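Local coordinates for protein amine oxidase (Emericella nidulans, PDB 3PGB) that probably oxidises primary amines, as a member of the copper amine oxidases that carries copper and a topaquinone cofactor in each subunit of a dimer, at residues A[63-69]-A[355-359]; A[413-417]-A[769-775]. Numbering follows the deposited sequence.

Interaction 1: A[63-69]-A[355-359]; sequences PKENVWY and YIAFN
Y355, Y69 and W68 bury the most surface where loop 63-69, between strand 58-59 and helix 73-84, lies against the 355-359 part of strand 352-359, in the copper amine oxidase enzyme domain. Y355 (chi1 m) points toward the loop, and the six-membered ring of W68 (chi1 m) meets its face edge-on, a T-shaped pair with centroids 5.4 Å apart, planes at 66° and W68 CZ3 3.7 Å from Y355 CG. At the edge of that tyrosine ring, K64 O is 3.3 Å from Y355 OH. Y69 (chi1 t) comes alongside A357, their CA atoms 3.9 Å apart; F358 N gives Y69 O a weak 3.4 Å hydrogen bond. N66 (chi1 t) fixes the turn: its OD1 accepts from W68 N (3.1 Å) and Y69 N (2.9 Å), an Asx turn and Asx motif, while N66 ND2 donates to I356 O at 3.0 Å. W68 stacks on F367 of strand 363-371 and hydrogen-bonds Y378 through NE1, and L121 of helix 114-122 touches K64 and W68.

Interaction 2: A[413-417]-A[769-775]; sequences FELLK and ELWSYQG
Y773 OH donates to E414 O at 2.8 Å, and E414, extended through chi1 t and chi2 t, reaches across to segment 769-775 with its carboxylate: OE1 accepts from G775 N at 3.1 Å and, weakly, from Q774 N at 3.4 Å. A water lies 2.7 Å from E414 OE2 and 2.6 Å from S772 O. K417 NZ makes long salt bridges to E769 OE1 (3.9 Å) and E414 OE2 (3.7 Å), a network extended by D443 of strand 437-451. Around weakly bonded helix 767-770 the chain makes a type I beta turn, L770 to Y773, in which Y773 N bonds L770 O at 3.0 Å; G775, at phi/psi 92/-131, leads into strand 776-781. Segment 413-417 is irregular, and E414 and G775 approach to 5.8 Å between CA atoms. E414 CD lies over one face of the Y773 ring (chi1 t), L416 CD2 is 3.8 Å from Y773 CE2, and L770 CD1 is 3.6 Å from K417 O. Y741 of the second subunit meets Y773 edge-to-face.

Overall arrangement
The two contacts come in series along the chain: interaction 1 closes at residue 359, before interaction 2 opens at 413. Their centres are 25 Å apart and their nearest atoms about 7 Å, without touching. Each joins a piece near one terminus, 63-69 or 769-775, to a piece of the copper amine oxidase enzyme domain. The large mixed sheet relates them: strand 352-359 carries one side of interaction 1, and strand 776-781, which pairs with 437-451, follows interaction 2. Strand 426-434, also paired with 437-451, touches I356 and F358. The surroundings differ: no other chain touches interaction 1, whereas interaction 2 packs against the second subunit, placing it at the dimer interface.

Interaction 1: A[63-69]-A[355-359]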
ATOM      1  N   PRO A  63     -13.529   0.399  31.777  1.00 20.47           N
ATOM      2  CA  PRO A  63     -14.679   1.054  32.421  1.00 20.25           C
ATOM      3  C   PRO A  63     -15.945   0.194  32.475  1.00 19.90           C
ATOM      4  O   PRO A  63     -16.791   0.404  33.343  1.00 20.20           O
ATOM      5  CB  PRO A  63     -14.912   2.303  31.555  1.00 20.07           C
ATOM      6  CG  PRO A  63     -14.260   2.011  30.272  1.00 20.28           C
ATOM      7  CD  PRO A  63     -13.095   1.123  30.570  1.00 20.31           C
ATOM      8  N   LYS A  64     -16.067  -0.758  31.557  1.00 19.59           N
ATOM      9  CA  LYS A  64     -17.222  -1.648  31.501  1.00 19.37           C
ATOM     10  C   LYS A  64     -16.768  -3.093  31.337  1.00 18.94           C
ATOM     11  O   LYS A  64     -15.626  -3.342  30.954  1.00 18.90           O
ATOM     12  CB  LYS A  64     -18.100  -1.257  30.316  1.00 19.39           C
ATOM     13  CG  LYS A  64     -18.619   0.164  30.369  1.00 20.14           C
ATOM     14  CD  LYS A  64     -19.689   0.335  31.452  1.00 21.05           C
ATOM     15  CE  LYS A  64     -20.159   1.784  31.538  1.00 21.02           C
ATOM     16  NZ  LYS A  64     -21.166   1.990  32.614  1.00 21.73           N
ATOM     17  N   GLU A  65     -17.654  -4.042  31.642  1.00 18.60           N
ATOM     18  CA  GLU A  65     -17.348  -5.441  31.365  0.50 18.53           C
ATOM     19  C   GLU A  65     -17.267  -5.645  29.854  1.00 18.33           C
ATOM     20  O   GLU A  65     -17.837  -4.877  29.077  1.00 18.44           O
ATOM     21  CB  GLU A  65     -18.382  -6.378  31.995  0.50 18.62           C
ATOM     22  CG  GLU A  65     -18.212  -6.551  33.505  0.50 18.89           C
ATOM     23  CD  GLU A  65     -16.940  -7.304  33.880  0.50 19.13           C
ATOM     24  OE1 GLU A  65     -16.334  -7.947  32.989  0.50 19.47           O
ATOM     25  OE2 GLU A  65     -16.553  -7.259  35.069  0.50 18.57           O
ATOM     26  N   ASN A  66     -16.522  -6.665  29.440  1.00 17.92           N
ATOM     27  CA  ASN A  66     -16.409  -6.991  28.022  1.00 17.42           C
ATOM     28  C   ASN A  66     -17.544  -7.953  27.678  1.00 17.16           C
ATOM     29  O   ASN A  66     -17.451  -9.161  27.893  1.00 16.98           O
ATOM     30  CB  ASN A  66     -15.034  -7.587  27.705  1.00 17.45           C
ATOM     31  CG  ASN A  66     -14.828  -7.857  26.218  1.00 16.80           C
ATOM     32  OD1 ASN A  66     -15.774  -8.105  25.475  1.00 15.95           O
ATOM     33  ND2 ASN A  66     -13.577  -7.830  25.789  1.00 15.73           N
ATOM     34  N   VAL A  67     -18.618  -7.392  27.138  1.00 16.80           N
ATOM     35  CA  VAL A  67     -19.843  -8.132  26.892  1.00 16.61           C
ATOM     36  C   VAL A  67     -19.807  -8.969  25.599  1.00 17.00           C
ATOM     37  O   VAL A  67     -20.786  -9.660  25.293  1.00 17.13           O
ATOM     38  CB  VAL A  67     -21.060  -7.173  26.851  1.00 16.37           C
ATOM     39  CG1 VAL A  67     -21.145  -6.365  28.133  1.00 15.71           C
ATOM     40  CG2 VAL A  67     -20.987  -6.249  25.639  1.00 16.17           C
ATOM     41  N   TRP A  68     -18.694  -8.915  24.859  1.00 17.17           N
ATOM     42  CA  TRP A  68     -18.567  -9.595  23.566  1.00 17.39           C
ATOM     43  C   TRP A  68     -17.534 -10.730  23.500  1.00 17.79           C
ATOM     44  O   TRP A  68     -17.660 -11.619  22.656  1.00 17.88           O
ATOM     45  CB  TRP A  68     -18.180  -8.597  22.475  1.00 17.38           C
ATOM     46  CG  TRP A  68     -18.985  -7.344  22.418  1.00 17.35           C
ATOM     47  CD1 TRP A  68     -20.166  -7.157  21.763  1.00 17.13           C
ATOM     48  CD2 TRP A  68     -18.642  -6.084  22.998  1.00 16.38           C
ATOM     49  NE1 TRP A  68     -20.588  -5.862  21.917  1.00 16.97           N
ATOM     50  CE2 TRP A  68     -19.668  -5.182  22.669  1.00 16.42           C
ATOM     51  CE3 TRP A  68     -17.566  -5.634  23.772  1.00 16.42           C
ATOM     52  CZ2 TRP A  68     -19.652  -3.852  23.084  1.00 16.41           C
ATOM     53  CZ3 TRP A  68     -17.549  -4.317  24.185  1.00 15.81           C
ATOM     54  CH2 TRP A  68     -18.585  -3.439  23.839  1.00 16.72           C
ATOM     55  N   TYR A  69     -16.510 -10.698  24.350  1.00 18.26           N
ATOM     56  CA  TYR A  69     -15.318 -11.535  24.135  1.00 18.79           C
ATOM     57  C   TYR A  69     -15.613 -13.021  23.955  1.00 19.00           C
ATOM     58  O   TYR A  69     -15.169 -13.633  22.988  1.00 19.02           O
ATOM     59  CB  TYR A  69     -14.285 -11.350  25.258  1.00 18.88           C
ATOM     60  CG  TYR A  69     -13.050 -12.204  25.066  1.00 19.52           C
ATOM     61  CD1 TYR A  69     -12.059 -11.833  24.166  1.00 20.36           C
ATOM     62  CD2 TYR A  69     -12.884 -13.393  25.765  1.00 20.41           C
ATOM     63  CE1 TYR A  69     -10.932 -12.609  23.974  1.00 20.89           C
ATOM     64  CE2 TYR A  69     -11.751 -14.184  25.577  1.00 20.87           C
ATOM     65  CZ  TYR A  69     -10.783 -13.784  24.682  1.00 21.18           C
ATOM     66  OH  TYR A  69      -9.660 -14.552  24.488  1.00 22.56           O
ATOM     67  N   TYR A 355     -12.086  -2.857  22.732  1.00 11.17           N
ATOM     68  CA  TYR A 355     -12.211  -4.188  23.329  1.00 11.21           C
ATOM     69  C   TYR A 355     -11.899  -5.252  22.288  1.00 11.42           C
ATOM     70  O   TYR A 355     -12.228  -5.099  21.116  1.00 11.54           O
ATOM     71  CB  TYR A 355     -13.628  -4.423  23.857  1.00 11.21           C
ATOM     72  CG  TYR A 355     -14.009  -3.600  25.070  1.00 10.68           C
ATOM     73  CD1 TYR A 355     -14.347  -2.262  24.945  1.00 11.08           C
ATOM     74  CD2 TYR A 355     -14.056  -4.168  26.332  1.00 10.47           C
ATOM     75  CE1 TYR A 355     -14.716  -1.502  26.046  1.00 11.56           C
ATOM     76  CE2 TYR A 355     -14.420  -3.420  27.448  1.00 11.12           C
ATOM     77  CZ  TYR A 355     -14.751  -2.086  27.301  1.00 12.14           C
ATOM     78  OH  TYR A 355     -15.109  -1.338  28.408  1.00 12.49           O
ATOM     79  N   ILE A 356     -11.278  -6.333  22.734  1.00 11.77           N
ATOM     80  CA  ILE A 356     -10.974  -7.484  21.895  1.00 11.99           C
ATOM     81  C   ILE A 356     -12.062  -8.541  22.080  1.00 12.32           C
ATOM     82  O   ILE A 356     -12.485  -8.825  23.201  1.00 12.21           O
ATOM     83  CB  ILE A 356      -9.595  -8.079  22.274  1.00 12.17           C
ATOM     84  CG1 ILE A 356      -8.482  -7.085  21.926  1.00 12.38           C
ATOM     85  CG2 ILE A 356      -9.343  -9.416  21.586  1.00 11.67           C
ATOM     86  CD1 ILE A 356      -7.122  -7.493  22.478  1.00 12.69           C
ATOM     87  N   ALA A 357     -12.526  -9.099  20.968  1.00 12.83           N
ATOM     88  CA  ALA A 357     -13.454 -10.227  20.980  1.00 12.87           C
ATOM     89  C   ALA A 357     -12.906 -11.320  20.081  1.00 13.11           C
ATOM     90  O   ALA A 357     -12.069 -11.055  19.220  1.00 13.02           O
ATOM     91  CB  ALA A 357     -14.822  -9.792  20.516  1.00 12.83           C
ATOM     92  N   PHE A 358     -13.370 -12.548  20.284  1.00 13.66           N
ATOM     93  CA  PHE A 358     -12.837 -13.686  19.540  1.00 14.31           C
ATOM     94  C   PHE A 358     -13.822 -14.847  19.482  1.00 14.85           C
ATOM     95  O   PHE A 358     -14.289 -15.311  20.518  1.00 15.30           O
ATOM     96  CB  PHE A 358     -11.536 -14.156  20.194  1.00 14.33           C
ATOM     97  CG  PHE A 358     -10.700 -15.039  19.318  1.00 14.10           C
ATOM     98  CD1 PHE A 358     -10.832 -16.416  19.369  1.00 14.56           C
ATOM     99  CD2 PHE A 358      -9.774 -14.492  18.452  1.00 14.35           C
ATOM    100  CE1 PHE A 358     -10.054 -17.235  18.560  1.00 14.71           C
ATOM    101  CE2 PHE A 358      -8.994 -15.299  17.643  1.00 14.61           C
ATOM    102  CZ  PHE A 358      -9.128 -16.672  17.701  1.00 14.55           C
ATOM    103  N   ASN A 359     -14.130 -15.322  18.278  1.00 15.41           N
ATOM    104  CA  ASN A 359     -14.982 -16.506  18.125  1.00 15.84           C
ATOM    105  C   ASN A 359     -14.391 -17.560  17.195  1.00 16.17           C
ATOM    106  O   ASN A 359     -13.347 -17.345  16.583  1.00 16.45           O
ATOM    107  CB  ASN A 359     -16.410 -16.117  17.702  1.00 15.84           C
ATOM    108  CG  ASN A 359     -16.472 -15.432  16.356  1.00 16.15           C
ATOM    109  OD1 ASN A 359     -15.614 -15.629  15.488  1.00 17.59           O
ATOM    110  ND2 ASN A 359     -17.507 -14.622  16.168  1.00 15.86           N
TER

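Interaction 2: A[413-417]-A[769-775]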
ATOM      1  N   PHE A 413      -3.168 -20.289  15.541  1.00 20.23           N
ATOM      2  CA  PHE A 413      -2.118 -20.930  16.329  1.00 20.44           C
ATOM      3  C   PHE A 413      -1.172 -19.930  16.997  1.00 20.25           C
ATOM      4  O   PHE A 413      -1.175 -18.746  16.682  1.00 20.02           O
ATOM      5  CB  PHE A 413      -1.289 -21.865  15.448  1.00 20.68           C
ATOM      6  CG  PHE A 413      -2.069 -23.004  14.857  1.00 22.10           C
ATOM      7  CD1 PHE A 413      -2.795 -23.866  15.670  1.00 23.50           C
ATOM      8  CD2 PHE A 413      -2.060 -23.231  13.485  1.00 23.33           C
ATOM      9  CE1 PHE A 413      -3.507 -24.930  15.123  1.00 24.53           C
ATOM     10  CE2 PHE A 413      -2.767 -24.293  12.929  1.00 23.76           C
ATOM     11  CZ  PHE A 413      -3.489 -25.141  13.744  1.00 24.26           C
ATOM     12  N   GLU A 414      -0.360 -20.427  17.924  1.00 20.20           N
ATOM     13  CA  GLU A 414       0.638 -19.599  18.601  1.00 20.10           C
ATOM     14  C   GLU A 414       1.604 -19.011  17.569  1.00 19.75           C
ATOM     15  O   GLU A 414       1.998 -19.690  16.626  1.00 19.70           O
ATOM     16  CB  GLU A 414       1.393 -20.431  19.650  1.00 20.13           C
ATOM     17  CG  GLU A 414       2.533 -19.703  20.378  1.00 20.31           C
ATOM     18  CD  GLU A 414       3.098 -20.504  21.549  1.00 20.59           C
ATOM     19  OE1 GLU A 414       2.851 -21.730  21.623  1.00 21.00           O
ATOM     20  OE2 GLU A 414       3.804 -19.908  22.389  1.00 20.09           O
ATOM     21  N   LEU A 415       1.961 -17.745  17.754  1.00 19.50           N
ATOM     22  CA  LEU A 415       2.865 -17.039  16.846  1.00 19.36           C
ATOM     23  C   LEU A 415       4.322 -17.335  17.193  1.00 19.38           C
ATOM     24  O   LEU A 415       4.647 -17.599  18.352  1.00 19.78           O
ATOM     25  CB  LEU A 415       2.611 -15.533  16.934  1.00 19.18           C
ATOM     26  CG  LEU A 415       1.178 -15.092  16.630  1.00 19.08           C
ATOM     27  CD1 LEU A 415       1.032 -13.588  16.781  1.00 18.60           C
ATOM     28  CD2 LEU A 415       0.772 -15.525  15.227  1.00 18.93           C
ATOM     29  N   LEU A 416       5.199 -17.302  16.194  1.00 19.28           N
ATOM     30  CA  LEU A 416       6.631 -17.390  16.457  1.00 19.10           C
ATOM     31  C   LEU A 416       7.109 -16.007  16.862  1.00 19.00           C
ATOM     32  O   LEU A 416       7.070 -15.067  16.067  1.00 18.83           O
ATOM     33  CB  LEU A 416       7.403 -17.886  15.235  1.00 19.21           C
ATOM     34  CG  LEU A 416       7.118 -19.317  14.768  1.00 19.56           C
ATOM     35  CD1 LEU A 416       8.144 -19.736  13.729  1.00 19.80           C
ATOM     36  CD2 LEU A 416       7.119 -20.313  15.928  1.00 20.39           C
ATOM     37  N   LYS A 417       7.552 -15.887  18.109  1.00 18.93           N
ATOM     38  CA  LYS A 417       7.966 -14.599  18.658  1.00 18.79           C
ATOM     39  C   LYS A 417       9.227 -14.116  17.969  1.00 18.52           C
ATOM     40  O   LYS A 417      10.124 -14.900  17.700  1.00 18.31           O
ATOM     41  CB  LYS A 417       8.187 -14.705  20.164  1.00 18.74           C
ATOM     42  CG  LYS A 417       6.907 -14.947  20.927  1.00 18.99           C
ATOM     43  CD  LYS A 417       7.146 -15.456  22.332  1.00 19.56           C
ATOM     44  CE  LYS A 417       5.831 -15.573  23.080  1.00 20.09           C
ATOM     45  NZ  LYS A 417       5.652 -16.922  23.666  1.00 21.25           N
ATOM     46  N   GLU A 769      13.730 -18.322  22.620  1.00 30.33           N
ATOM     47  CA  GLU A 769      12.321 -18.356  23.050  1.00 30.39           C
ATOM     48  C   GLU A 769      11.483 -19.352  22.265  1.00 30.15           C
ATOM     49  O   GLU A 769      10.477 -19.842  22.768  1.00 30.38           O
ATOM     50  CB  GLU A 769      11.664 -16.967  22.959  1.00 30.54           C
ATOM     51  CG  GLU A 769      11.530 -16.245  24.296  1.00 31.53           C
ATOM     52  CD  GLU A 769      10.529 -16.923  25.235  1.00 32.97           C
ATOM     53  OE1 GLU A 769       9.304 -16.821  24.989  1.00 33.49           O
ATOM     54  OE2 GLU A 769      10.971 -17.551  26.225  1.00 33.49           O
ATOM     55  N   LEU A 770      11.890 -19.648  21.035  1.00 29.93           N
ATOM     56  CA  LEU A 770      11.178 -20.623  20.214  1.00 29.86           C
ATOM     57  C   LEU A 770      11.106 -22.002  20.870  1.00 29.81           C
ATOM     58  O   LEU A 770      10.133 -22.724  20.667  1.00 30.07           O
ATOM     59  CB  LEU A 770      11.803 -20.733  18.818  1.00 29.83           C
ATOM     60  CG  LEU A 770      11.353 -19.700  17.777  1.00 29.67           C
ATOM     61  CD1 LEU A 770      11.323 -18.264  18.316  1.00 28.38           C
ATOM     62  CD2 LEU A 770      12.253 -19.806  16.554  1.00 29.32           C
ATOM     63  N   TRP A 771      12.118 -22.365  21.658  1.00 29.68           N
ATOM     64  CA  TRP A 771      12.119 -23.658  22.360  1.00 29.55           C
ATOM     65  C   TRP A 771      10.964 -23.794  23.347  1.00 29.64           C
ATOM     66  O   TRP A 771      10.557 -24.909  23.669  1.00 29.47           O
ATOM     67  CB  TRP A 771      13.451 -23.903  23.079  1.00 29.48           C
ATOM     68  CG  TRP A 771      14.549 -24.325  22.161  1.00 28.96           C
ATOM     69  CD1 TRP A 771      15.522 -23.533  21.629  1.00 28.74           C
ATOM     70  CD2 TRP A 771      14.781 -25.644  21.656  1.00 28.63           C
ATOM     71  NE1 TRP A 771      16.349 -24.277  20.820  1.00 28.80           N
ATOM     72  CE2 TRP A 771      15.914 -25.577  20.819  1.00 28.73           C
ATOM     73  CE3 TRP A 771      14.143 -26.876  21.831  1.00 28.70           C
ATOM     74  CZ2 TRP A 771      16.424 -26.696  20.158  1.00 29.02           C
ATOM     75  CZ3 TRP A 771      14.647 -27.990  21.173  1.00 29.19           C
ATOM     76  CH2 TRP A 771      15.779 -27.891  20.347  1.00 29.07           C
ATOM     77  N   SER A 772      10.434 -22.665  23.816  1.00 29.78           N
ATOM     78  CA  SER A 772       9.280 -22.670  24.715  1.00 30.01           C
ATOM     79  C   SER A 772       7.943 -22.620  23.962  1.00 30.17           C
ATOM     80  O   SER A 772       6.910 -22.306  24.549  1.00 30.04           O
ATOM     81  CB  SER A 772       9.376 -21.509  25.712  1.00 30.02           C
ATOM     82  OG  SER A 772       9.278 -20.259  25.056  1.00 30.32           O
ATOM     83  N   TYR A 773       7.966 -22.926  22.666  1.00 30.63           N
ATOM     84  CA  TYR A 773       6.738 -23.095  21.895  1.00 30.94           C
ATOM     85  C   TYR A 773       6.050 -24.365  22.385  1.00 31.60           C
ATOM     86  O   TYR A 773       6.663 -25.438  22.404  1.00 31.73           O
ATOM     87  CB  TYR A 773       7.043 -23.197  20.392  1.00 30.68           C
ATOM     88  CG  TYR A 773       5.835 -23.008  19.492  1.00 29.77           C
ATOM     89  CD1 TYR A 773       5.052 -24.090  19.099  1.00 28.49           C
ATOM     90  CD2 TYR A 773       5.485 -21.741  19.025  1.00 28.88           C
ATOM     91  CE1 TYR A 773       3.949 -23.912  18.271  1.00 27.74           C
ATOM     92  CE2 TYR A 773       4.387 -21.559  18.198  1.00 27.67           C
ATOM     93  CZ  TYR A 773       3.625 -22.642  17.828  1.00 27.30           C
ATOM     94  OH  TYR A 773       2.534 -22.450  17.013  1.00 27.08           O
ATOM     95  N   GLN A 774       4.792 -24.235  22.801  1.00 32.34           N
ATOM     96  CA  GLN A 774       4.021 -25.380  23.307  1.00 32.97           C
ATOM     97  C   GLN A 774       2.831 -25.729  22.418  1.00 33.27           C
ATOM     98  O   GLN A 774       2.488 -26.905  22.256  1.00 33.35           O
ATOM     99  CB  GLN A 774       3.567 -25.142  24.754  1.00 33.09           C
ATOM    100  CG  GLN A 774       2.689 -23.918  24.981  1.00 33.47           C
ATOM    101  CD  GLN A 774       2.557 -23.576  26.455  1.00 33.79           C
ATOM    102  OE1 GLN A 774       2.759 -22.432  26.856  1.00 34.22           O
ATOM    103  NE2 GLN A 774       2.234 -24.576  27.271  1.00 34.28           N
ATOM    104  N   GLY A 775       2.203 -24.710  21.847  1.00 33.77           N
ATOM    105  CA  GLY A 775       1.085 -24.917  20.940  1.00 34.18           C
ATOM    106  C   GLY A 775      -0.249 -24.887  21.662  1.00 34.45           C
ATOM    107  O   GLY A 775      -0.516 -23.979  22.456  1.00 34.36           O
TER
HETATM  108  O   HOH W   1       4.865 -20.655  24.783  1.00 17.43           O